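Local atomic coordinates of activating signal cointegrator 1 complex subunit 2 (Homo sapiens, PDB entry 6YXQ), a protein that binds K63-linked polyubiquitin chains, recruits ASCC3 and ALKBH3 to sites of DNA damage, and helps to rescue stalled ribosomes. Residues L8-L13 / H143-S148; S239-L244 / K299-E304; K45-D50 / E57-R62. All blocks are in the same frame, centred on the assembly; numbering follows the deposited sequence.

Contact 1 (L8-L13 / H143-S148); sequences LPLDQL and HFISPS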
loop_
_atom_site.group_PDB
_atom_site.type_symbol
_atom_site.label_atom_id
_atom_site.label_comp_id
_atom_site.label_asym_id
_atom_site.label_seq_id
_atom_site.Cartn_x
_atom_site.Cartn_y
_atom_site.Cartn_z
ATOM N N LEU B 8 -18.422 7.104 26.288
ATOM C CA LEU B 8 -18.801 5.713 26.077
ATOM C C LEU B 8 -18.134 5.183 24.818
ATOM O O LEU B 8 -18.268 5.797 23.748
ATOM C CB LEU B 8 -20.319 5.586 25.958
ATOM C CG LEU B 8 -20.967 4.238 26.291
ATOM C CD1 LEU B 8 -20.586 3.779 27.692
ATOM C CD2 LEU B 8 -22.485 4.311 26.138
ATOM N N PRO B 9 -17.408 4.069 24.901
ATOM C CA PRO B 9 -16.752 3.530 23.706
ATOM C C PRO B 9 -17.764 3.067 22.672
ATOM O O PRO B 9 -18.882 2.653 22.995
ATOM C CB PRO B 9 -15.925 2.356 24.247
ATOM C CG PRO B 9 -16.558 2.002 25.543
ATOM C CD PRO B 9 -17.111 3.276 26.106
ATOM N N LEU B 10 -17.332 3.119 21.411
ATOM C CA LEU B 10 -18.242 3.000 20.275
ATOM C C LEU B 10 -18.978 1.669 20.258
ATOM O O LEU B 10 -20.167 1.619 19.919
ATOM C CB LEU B 10 -17.458 3.178 18.979
ATOM C CG LEU B 10 -18.246 3.086 17.674
ATOM C CD1 LEU B 10 -19.404 4.069 17.677
ATOM C CD2 LEU B 10 -17.327 3.340 16.489
ATOM N N ASP B 11 -18.289 0.575 20.596
ATOM C CA ASP B 11 -18.882 -0.748 20.422
ATOM C C ASP B 11 -20.147 -0.907 21.257
ATOM O O ASP B 11 -21.094 -1.576 20.831
ATOM C CB ASP B 11 -17.870 -1.835 20.779
ATOM C CG ASP B 11 -17.089 -1.506 22.029
ATOM O OD1 ASP B 11 -17.052 -2.351 22.953
ATOM O OD2 ASP B 11 -16.509 -0.400 22.085
ATOM N N GLN B 12 -20.190 -0.291 22.438
ATOM C CA GLN B 12 -21.334 -0.424 23.328
ATOM C C GLN B 12 -22.238 0.806 23.347
ATOM O O GLN B 12 -23.239 0.809 24.075
ATOM C CB GLN B 12 -20.864 -0.757 24.752
ATOM C CG GLN B 12 -19.999 0.303 25.418
ATOM C CD GLN B 12 -19.436 -0.166 26.754
ATOM O OE1 GLN B 12 -19.444 -1.360 27.060
ATOM N NE2 GLN B 12 -18.949 0.774 27.555
ATOM N N LEU B 13 -21.935 1.835 22.555
ATOM C CA LEU B 13 -22.773 3.028 22.528
ATOM C C LEU B 13 -24.022 2.782 21.690
ATOM O O LEU B 13 -23.967 2.150 20.629
ATOM C CB LEU B 13 -21.996 4.236 21.985
ATOM C CG LEU B 13 -22.761 5.566 21.912
ATOM C CD1 LEU B 13 -21.799 6.730 22.077
ATOM C CD2 LEU B 13 -23.552 5.751 20.615
ATOM N N HIS B 143 -13.900 9.420 21.053
ATOM C CA HIS B 143 -14.073 8.453 19.975
ATOM C C HIS B 143 -13.026 7.353 20.119
ATOM O O HIS B 143 -11.890 7.488 19.664
ATOM C CB HIS B 143 -13.983 9.154 18.639
ATOM C CG HIS B 143 -14.960 10.276 18.493
ATOM N ND1 HIS B 143 -16.310 10.063 18.314
ATOM C CD2 HIS B 143 -14.790 11.618 18.520
ATOM C CE1 HIS B 143 -16.928 11.226 18.224
ATOM N NE2 HIS B 143 -16.029 12.186 18.345
ATOM N N PHE B 144 -13.428 6.250 20.746
ATOM C CA PHE B 144 -12.515 5.155 21.017
ATOM C C PHE B 144 -13.306 3.857 21.055
ATOM O O PHE B 144 -14.536 3.863 21.119
ATOM C CB PHE B 144 -11.743 5.392 22.322
ATOM C CG PHE B 144 -12.589 5.328 23.574
ATOM C CD1 PHE B 144 -13.467 6.352 23.895
ATOM C CD2 PHE B 144 -12.472 4.257 24.448
ATOM C CE1 PHE B 144 -14.227 6.298 25.049
ATOM C CE2 PHE B 144 -13.229 4.198 25.603
ATOM C CZ PHE B 144 -14.108 5.221 25.904
ATOM N N ILE B 145 -12.589 2.736 20.993
ATOM C CA ILE B 145 -13.209 1.417 20.948
ATOM C C ILE B 145 -12.574 0.529 22.008
ATOM O O ILE B 145 -11.365 0.609 22.253
ATOM C CB ILE B 145 -13.075 0.775 19.551
ATOM C CG1 ILE B 145 -13.631 1.714 18.477
ATOM C CG2 ILE B 145 -13.793 -0.562 19.512
ATOM C CD1 ILE B 145 -13.590 1.146 17.066
ATOM N N SER B 146 -13.393 -0.317 22.633
ATOM C CA SER B 146 -12.902 -1.253 23.638
ATOM C C SER B 146 -11.822 -2.147 23.034
ATOM O O SER B 146 -12.033 -2.731 21.966
ATOM C CB SER B 146 -14.022 -2.127 24.186
ATOM O OG SER B 146 -15.225 -1.394 24.328
ATOM N N PRO B 147 -10.679 -2.310 23.699
ATOM C CA PRO B 147 -9.595 -3.135 23.122
ATOM C C PRO B 147 -10.034 -4.525 22.674
ATOM O O PRO B 147 -9.721 -4.924 21.544
ATOM C CB PRO B 147 -8.574 -3.180 24.266
ATOM C CG PRO B 147 -8.814 -1.918 25.040
ATOM C CD PRO B 147 -10.277 -1.657 24.960
ATOM N N SER B 148 -10.759 -5.272 23.521
ATOM C CA SER B 148 -11.166 -6.639 23.174
ATOM C C SER B 148 -12.121 -6.667 21.992
ATOM O O SER B 148 -12.004 -7.518 21.104
ATOM C CB SER B 148 -11.777 -7.346 24.399
ATOM O OG SER B 148 -12.509 -6.462 25.245
#
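The N-terminal loop that leads into the strand 14-18 docks here onto the loop just before helix 147-156. Ser146 holds the N-cap position of that helix. Its hydroxyl makes no capping bond and turns instead to Asp11 of the N-terminal loop. The two loops are held by one backbone bond, one carboxylate grip and one proline-aromatic contact. The backbone bond runs from Leu10 N to Phe144 O, 2.9 Å long. It is nearly straight, 167° at the hydrogen, and the donor arrives almost along the C=O axis. Asp11 has its CG in the crowded position between backbone N and carbonyl carbon (chi1 43°), which aims the carboxylate at Ser146. Both oxygens lie close to the serine hydroxyl: Asp11 OD1 is 2.5 Å and Asp11 OD2 2.8 Å from Ser146 OG. Asp11 OD2 also accepts from Ser146 N at 3.2 Å, with the amide above the carboxylate plane. Both the N-H and the hydroxyl of one residue thus face this carboxylate. A negative group beside a helix N-terminus would probably be favoured by the helix dipole. The apolar side is Pro9 on Phe144. The phenyl CG is also in the crowded position (chi1 68°), and this brings the ring alongside the pyrrolidine, the two side chains pointing the same way. Leu10 CB and Ile145 CG1 approach more loosely, 4.1 Å apart. Both leucine and isoleucine then continue onto His78 and Trp82 of helix 78-87, so both loops rest against the same helix. The Pro9-Phe144 contact is a CH-pi interaction: Pro9 CB lies over one ring face, offset toward the rim, 3.9 Å from the centroid of Phe144.

Contact 2 (S239-L244 / K299-E304); sequences SDMPLL and KKRRLE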
loop_
_atom_site.group_PDB
_atom_site.type_symbol
_atom_site.label_atom_id
_atom_site.label_comp_id
_atom_site.label_asym_id
_atom_site.label_seq_id
_atom_site.Cartn_x
_atom_site.Cartn_y
_atom_site.Cartn_z
ATOM N N SER B 239 21.295 -21.770 -16.011
ATOM C CA SER B 239 22.167 -21.599 -17.169
ATOM C C SER B 239 21.454 -21.951 -18.466
ATOM O O SER B 239 21.778 -21.397 -19.523
ATOM C CB SER B 239 23.426 -22.448 -17.006
ATOM O OG SER B 239 23.884 -22.406 -15.666
ATOM N N ASP B 240 20.472 -22.849 -18.408
ATOM C CA ASP B 240 19.784 -23.330 -19.601
ATOM C C ASP B 240 18.421 -22.681 -19.796
ATOM O O ASP B 240 18.099 -22.252 -20.904
ATOM C CB ASP B 240 19.638 -24.852 -19.532
ATOM C CG ASP B 240 20.898 -25.518 -19.038
ATOM O OD1 ASP B 240 21.979 -25.155 -19.549
ATOM O OD2 ASP B 240 20.815 -26.391 -18.145
HETATM N N MSE B 241 17.626 -22.599 -18.733
HETATM C CA MSE B 241 16.279 -22.047 -18.771
HETATM C C MSE B 241 16.119 -20.786 -19.630
HETATM O O MSE B 241 17.053 -19.984 -19.765
HETATM C CB MSE B 241 15.825 -21.752 -17.350
HETATM C CG MSE B 241 16.513 -20.576 -16.718
HETATM SE SE MSE B 241 15.609 -20.181 -15.034
HETATM C CE MSE B 241 15.320 -21.934 -14.306
ATOM N N PRO B 242 14.934 -20.618 -20.219
ATOM C CA PRO B 242 14.660 -19.404 -20.997
ATOM C C PRO B 242 14.835 -18.154 -20.150
ATOM O O PRO B 242 14.614 -18.163 -18.937
ATOM C CB PRO B 242 13.205 -19.592 -21.437
ATOM C CG PRO B 242 13.031 -21.079 -21.482
ATOM C CD PRO B 242 13.868 -21.624 -20.359
ATOM N N LEU B 243 15.221 -17.069 -20.821
ATOM C CA LEU B 243 15.717 -15.886 -20.127
ATOM C C LEU B 243 14.671 -15.299 -19.191
ATOM O O LEU B 243 14.948 -15.046 -18.012
ATOM C CB LEU B 243 16.174 -14.836 -21.140
ATOM C CG LEU B 243 17.666 -14.507 -21.142
ATOM C CD1 LEU B 243 17.980 -13.475 -22.209
ATOM C CD2 LEU B 243 18.106 -14.015 -19.774
ATOM N N LEU B 244 13.460 -15.077 -19.695
ATOM C CA LEU B 244 12.458 -14.368 -18.911
ATOM C C LEU B 244 11.745 -15.259 -17.900
ATOM O O LEU B 244 11.040 -14.734 -17.032
ATOM C CB LEU B 244 11.454 -13.692 -19.846
ATOM C CG LEU B 244 12.134 -12.656 -20.749
ATOM C CD1 LEU B 244 12.033 -13.054 -22.218
ATOM C CD2 LEU B 244 11.581 -11.250 -20.516
ATOM N N LYS B 299 26.062 -14.318 -14.813
ATOM C CA LYS B 299 27.351 -13.877 -15.333
ATOM C C LYS B 299 27.595 -14.429 -16.731
ATOM O O LYS B 299 27.976 -13.685 -17.645
ATOM C CB LYS B 299 28.468 -14.295 -14.375
ATOM C CG LYS B 299 28.538 -13.432 -13.127
ATOM C CD LYS B 299 29.910 -13.467 -12.490
ATOM C CE LYS B 299 30.097 -14.710 -11.642
ATOM N NZ LYS B 299 30.730 -14.378 -10.333
ATOM N N LYS B 300 27.363 -15.732 -16.919
ATOM C CA LYS B 300 27.628 -16.367 -18.208
ATOM C C LYS B 300 26.771 -15.760 -19.308
ATOM O O LYS B 300 27.267 -15.456 -20.399
ATOM C CB LYS B 300 27.377 -17.873 -18.114
ATOM C CG LYS B 300 28.599 -18.707 -17.783
ATOM C CD LYS B 300 28.229 -19.916 -16.929
ATOM C CE LYS B 300 27.032 -20.662 -17.500
ATOM N NZ LYS B 300 26.677 -21.844 -16.668
ATOM N N ARG B 301 25.479 -15.572 -19.042
ATOM C CA ARG B 301 24.541 -15.153 -20.074
ATOM C C ARG B 301 24.344 -13.639 -20.136
ATOM O O ARG B 301 23.390 -13.184 -20.773
ATOM C CB ARG B 301 23.192 -15.852 -19.859
ATOM C CG ARG B 301 23.304 -17.362 -19.679
ATOM C CD ARG B 301 21.998 -17.988 -19.210
ATOM N NE ARG B 301 20.875 -17.653 -20.082
ATOM C CZ ARG B 301 19.705 -18.284 -20.073
ATOM N NH1 ARG B 301 19.499 -19.296 -19.243
ATOM N NH2 ARG B 301 18.740 -17.905 -20.896
ATOM N N ARG B 302 25.203 -12.856 -19.470
ATOM C CA ARG B 302 25.092 -11.395 -19.517
ATOM C C ARG B 302 24.954 -10.819 -20.929
ATOM O O ARG B 302 24.258 -9.809 -21.112
ATOM C CB ARG B 302 26.293 -10.759 -18.808
ATOM C CG ARG B 302 27.626 -10.873 -19.534
ATOM C CD ARG B 302 28.719 -10.140 -18.765
ATOM N NE ARG B 302 29.766 -9.617 -19.637
ATOM C CZ ARG B 302 29.749 -8.406 -20.188
ATOM N NH1 ARG B 302 30.752 -8.019 -20.966
ATOM N NH2 ARG B 302 28.730 -7.585 -19.965
ATOM N N LEU B 303 25.603 -11.414 -21.935
ATOM C CA LEU B 303 25.595 -10.774 -23.253
ATOM C C LEU B 303 24.402 -11.178 -24.110
ATOM O O LEU B 303 24.178 -10.559 -25.158
ATOM C CB LEU B 303 26.907 -11.050 -24.008
ATOM C CG LEU B 303 28.176 -10.687 -23.231
ATOM C CD1 LEU B 303 29.339 -11.595 -23.604
ATOM C CD2 LEU B 303 28.544 -9.211 -23.404
ATOM N N GLU B 304 23.638 -12.190 -23.693
ATOM C CA GLU B 304 22.330 -12.413 -24.299
ATOM C C GLU B 304 21.469 -11.164 -24.178
ATOM O O GLU B 304 20.767 -10.786 -25.124
ATOM C CB GLU B 304 21.636 -13.609 -23.646
ATOM C CG GLU B 304 22.388 -14.928 -23.763
ATOM C CD GLU B 304 21.565 -16.122 -23.291
ATOM O OE1 GLU B 304 22.096 -17.258 -23.307
ATOM O OE2 GLU B 304 20.389 -15.921 -22.905
#
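Two helix ends meet here in the helical body of the chain. The loop before helix 243-266 lies against the residues that follow helix 279-300. Arg301, the first residue to leave helical geometry after that helix, forms the tight part. Its CG stands anti to the carbonyl carbon, and the chain bends at chi3 (54°). This sends the guanidinium across to the loop, where it grips one backbone oxygen end-on with two nitrogens. Arg301 NH1 lies 2.6 Å from Met241 O, and Arg301 NH2 lies 2.9 Å from the same Met241 O. The acceptor sits in the guanidinium plane. Neither bond is straight, 153° and 134° at the hydrogens, as expected when two donors share one atom. Residue 241 is a selenomethionine, and its own side chain adds little. Arg301 NH1 has a further weak bond to Pro238 O, so the positive end is turned to the carbonyls of the loop before the helix. Glu304 takes the NE and NH2 edge of the same group, with a weak bond from NE. Its extended chain places OE2 near the guanidinium plane, where the syn lone pair receives Arg301 NH2 at 3.3 Å in a salt bridge. This would offset part of the arginine charge. Leu243 meets the guanidinium tip to tip and crosses Glu304 obliquely. Its side chain also reaches Leu308 and Leu309 of helix 306-340. The looser side lies at Lys300 and Ser239. Lys300 is exposed, and its chain bends at chi2 and chi3 before the ammonium comes to the serine hydroxyl. That bond is weak, with Lys300 NZ 3.0 Å from Ser239 OG, and the hydroxyl has a second weak partner in Glu293. Beside the carboxylate, Leu243 CD1 rests 3.5 Å from Glu304 OE2.

Contact 3 (K45-D50 / E57-R62); sequences KPPPKD and EEYLER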
loop_
_atom_site.group_PDB
_atom_site.type_symbol
_atom_site.label_atom_id
_atom_site.label_comp_id
_atom_site.label_asym_id
_atom_site.label_seq_id
_atom_site.Cartn_x
_atom_site.Cartn_y
_atom_site.Cartn_z
ATOM N N LYS B 45 -6.751 -1.153 -10.158
ATOM C CA LYS B 45 -5.868 -1.769 -11.125
ATOM C C LYS B 45 -4.672 -0.857 -11.372
ATOM O O LYS B 45 -4.837 0.363 -11.475
ATOM C CB LYS B 45 -6.599 -2.044 -12.450
ATOM C CG LYS B 45 -7.857 -2.898 -12.314
ATOM C CD LYS B 45 -7.983 -3.905 -13.454
ATOM C CE LYS B 45 -9.424 -4.370 -13.639
ATOM N NZ LYS B 45 -9.834 -5.373 -12.610
ATOM N N PRO B 46 -3.466 -1.406 -11.453
ATOM C CA PRO B 46 -2.269 -0.569 -11.607
ATOM C C PRO B 46 -2.166 -0.006 -13.013
ATOM O O PRO B 46 -2.832 -0.496 -13.938
ATOM C CB PRO B 46 -1.122 -1.546 -11.308
ATOM C CG PRO B 46 -1.675 -2.881 -11.685
ATOM C CD PRO B 46 -3.135 -2.838 -11.342
ATOM N N PRO B 47 -1.342 1.023 -13.213
ATOM C CA PRO B 47 -1.247 1.679 -14.534
ATOM C C PRO B 47 -0.634 0.767 -15.582
ATOM O O PRO B 47 0.039 -0.218 -15.243
ATOM C CB PRO B 47 -0.343 2.893 -14.256
ATOM C CG PRO B 47 0.344 2.596 -12.969
ATOM C CD PRO B 47 -0.615 1.773 -12.174
ATOM N N PRO B 48 -0.821 1.072 -16.868
ATOM C CA PRO B 48 -0.170 0.275 -17.915
ATOM C C PRO B 48 1.343 0.370 -17.787
ATOM O O PRO B 48 1.882 1.241 -17.095
ATOM C CB PRO B 48 -0.666 0.922 -19.211
ATOM C CG PRO B 48 -0.897 2.349 -18.823
ATOM C CD PRO B 48 -1.453 2.281 -17.425
ATOM N N LYS B 49 2.046 -0.542 -18.472
ATOM C CA LYS B 49 3.498 -0.573 -18.310
ATOM C C LYS B 49 4.195 0.496 -19.155
ATOM O O LYS B 49 5.253 0.993 -18.765
ATOM C CB LYS B 49 4.053 -1.988 -18.586
ATOM C CG LYS B 49 3.537 -2.755 -19.786
ATOM C CD LYS B 49 4.675 -3.602 -20.339
ATOM C CE LYS B 49 5.738 -2.684 -20.887
ATOM N NZ LYS B 49 5.149 -1.807 -21.938
ATOM N N ASP B 50 3.629 0.885 -20.291
ATOM C CA ASP B 50 4.101 2.087 -20.958
ATOM C C ASP B 50 2.926 3.015 -21.225
ATOM O O ASP B 50 1.773 2.583 -21.333
ATOM C CB ASP B 50 4.870 1.814 -22.279
ATOM C CG ASP B 50 4.254 0.720 -23.129
ATOM O OD1 ASP B 50 3.231 0.132 -22.712
ATOM O OD2 ASP B 50 4.801 0.441 -24.215
ATOM N N GLU B 57 -5.951 6.335 -19.544
ATOM C CA GLU B 57 -7.192 6.989 -19.132
ATOM C C GLU B 57 -8.165 5.999 -18.499
ATOM O O GLU B 57 -8.961 6.377 -17.627
ATOM C CB GLU B 57 -7.832 7.726 -20.320
ATOM C CG GLU B 57 -8.499 6.892 -21.404
ATOM C CD GLU B 57 -9.261 7.783 -22.371
ATOM O OE1 GLU B 57 -8.732 8.879 -22.661
ATOM O OE2 GLU B 57 -10.382 7.428 -22.810
ATOM N N GLU B 58 -8.115 4.727 -18.918
ATOM C CA GLU B 58 -8.863 3.702 -18.196
ATOM C C GLU B 58 -8.402 3.629 -16.743
ATOM O O GLU B 58 -9.220 3.670 -15.797
ATOM C CB GLU B 58 -8.700 2.342 -18.874
ATOM C CG GLU B 58 -8.994 2.297 -20.375
ATOM C CD GLU B 58 -9.077 0.870 -20.916
ATOM O OE1 GLU B 58 -9.171 -0.074 -20.097
ATOM O OE2 GLU B 58 -9.041 0.691 -22.155
ATOM N N TYR B 59 -7.081 3.511 -16.553
ATOM C CA TYR B 59 -6.538 3.538 -15.201
ATOM C C TYR B 59 -6.967 4.801 -14.468
ATOM O O TYR B 59 -7.309 4.746 -13.284
ATOM C CB TYR B 59 -5.010 3.434 -15.219
ATOM C CG TYR B 59 -4.391 4.035 -13.973
ATOM C CD1 TYR B 59 -4.348 3.318 -12.783
ATOM C CD2 TYR B 59 -3.881 5.333 -13.975
ATOM C CE1 TYR B 59 -3.802 3.871 -11.632
ATOM C CE2 TYR B 59 -3.335 5.892 -12.829
ATOM C CZ TYR B 59 -3.300 5.155 -11.662
ATOM O OH TYR B 59 -2.762 5.700 -10.521
ATOM N N LEU B 60 -6.948 5.949 -15.154
ATOM C CA LEU B 60 -7.255 7.220 -14.503
ATOM C C LEU B 60 -8.698 7.260 -14.018
ATOM O O LEU B 60 -8.975 7.705 -12.902
ATOM C CB LEU B 60 -6.978 8.381 -15.457
ATOM C CG LEU B 60 -5.522 8.828 -15.575
ATOM C CD1 LEU B 60 -5.384 9.925 -16.613
ATOM C CD2 LEU B 60 -5.007 9.292 -14.225
ATOM N N GLU B 61 -9.632 6.805 -14.851
ATOM C CA GLU B 61 -11.034 6.728 -14.451
ATOM C C GLU B 61 -11.193 5.910 -13.171
ATOM O O GLU B 61 -11.734 6.390 -12.154
ATOM C CB GLU B 61 -11.848 6.118 -15.597
ATOM C CG GLU B 61 -13.328 6.456 -15.590
ATOM C CD GLU B 61 -14.125 5.620 -16.584
ATOM O OE1 GLU B 61 -15.026 6.177 -17.246
ATOM O OE2 GLU B 61 -13.848 4.406 -16.702
ATOM N N ARG B 62 -10.704 4.663 -13.208
ATOM C CA ARG B 62 -10.821 3.794 -12.036
ATOM C C ARG B 62 -10.165 4.428 -10.804
ATOM O O ARG B 62 -10.744 4.459 -9.702
ATOM C CB ARG B 62 -10.192 2.438 -12.343
ATOM C CG ARG B 62 -10.742 1.305 -11.515
ATOM C CD ARG B 62 -10.342 -0.026 -12.113
ATOM N NE ARG B 62 -11.351 -1.054 -11.882
ATOM C CZ ARG B 62 -12.214 -1.471 -12.803
ATOM N NH1 ARG B 62 -13.097 -2.416 -12.516
ATOM N NH2 ARG B 62 -12.182 -0.955 -14.023
#
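A run of three prolines in polyproline II conformation lies beside helix 53-75, and its loop packs on one turn of the helix, through Tyr59 and Arg62. The segment 45-50 begins with Lys45, which meets both. Its carbonyl lies at the edge of the tyrosine ring, in plane, with Lys45 O 3.3 Å from Tyr59 CD1. Its side chain crosses Arg62 obliquely. The aliphatic parts touch, Lys45 CG to Arg62 CD at 3.8 Å, and Lys45 CE lies over the centre of one guanidinium face. The charged ends are close as well: Lys45 NZ is 4.4 Å from Arg62 NH1. Asp32 of the ASCC3 chain forms a salt bridge with Arg62 NH1 and probably eases this repulsion. Pro46 has its CB directed away from the helix segment, and it packs on Pro103. Pro47 follows, set against the tyrosine ring. Tyr59 has its CG anti to the backbone N (chi1 156°), which lays the ring alongside this proline. The Tyr59 side chain also touches Val116, Met119 and Gln120 of helix 114-135, so the buried residue joins loop and two helices. Pro48 adds a looser touch near Tyr59 CB and also packs on Leu55 and Val56. Over the ring face the contact is CH-pi: Pro47 CB stands 4.2 Å from the Tyr59 centroid, 7° off the ring normal.

How the contacts relate
Contact 3 lies within the chain loop that contact 1 closes, and contact 2 opens only after both. Contacts 1 and 2 are on opposite sides of the chain's centre, their centres 59 Å apart. Contact 3 is 40 Å from contact 1 and 32 Å from contact 2, centre to centre. None touches another; even contacts 2 and 3 are about 10 Å apart at their nearest atoms. They share no helix. This chain is the N-terminal, mostly helical part of the protein, which binds ASCC3. Contact 3 lies beside ASCC3, which forms salt bridges with Glu57, Glu61 and Arg62. Next to contact 2, Arg302 packs on Leu186 of the ASCC3 chain, whereas no other chain touches contact 1.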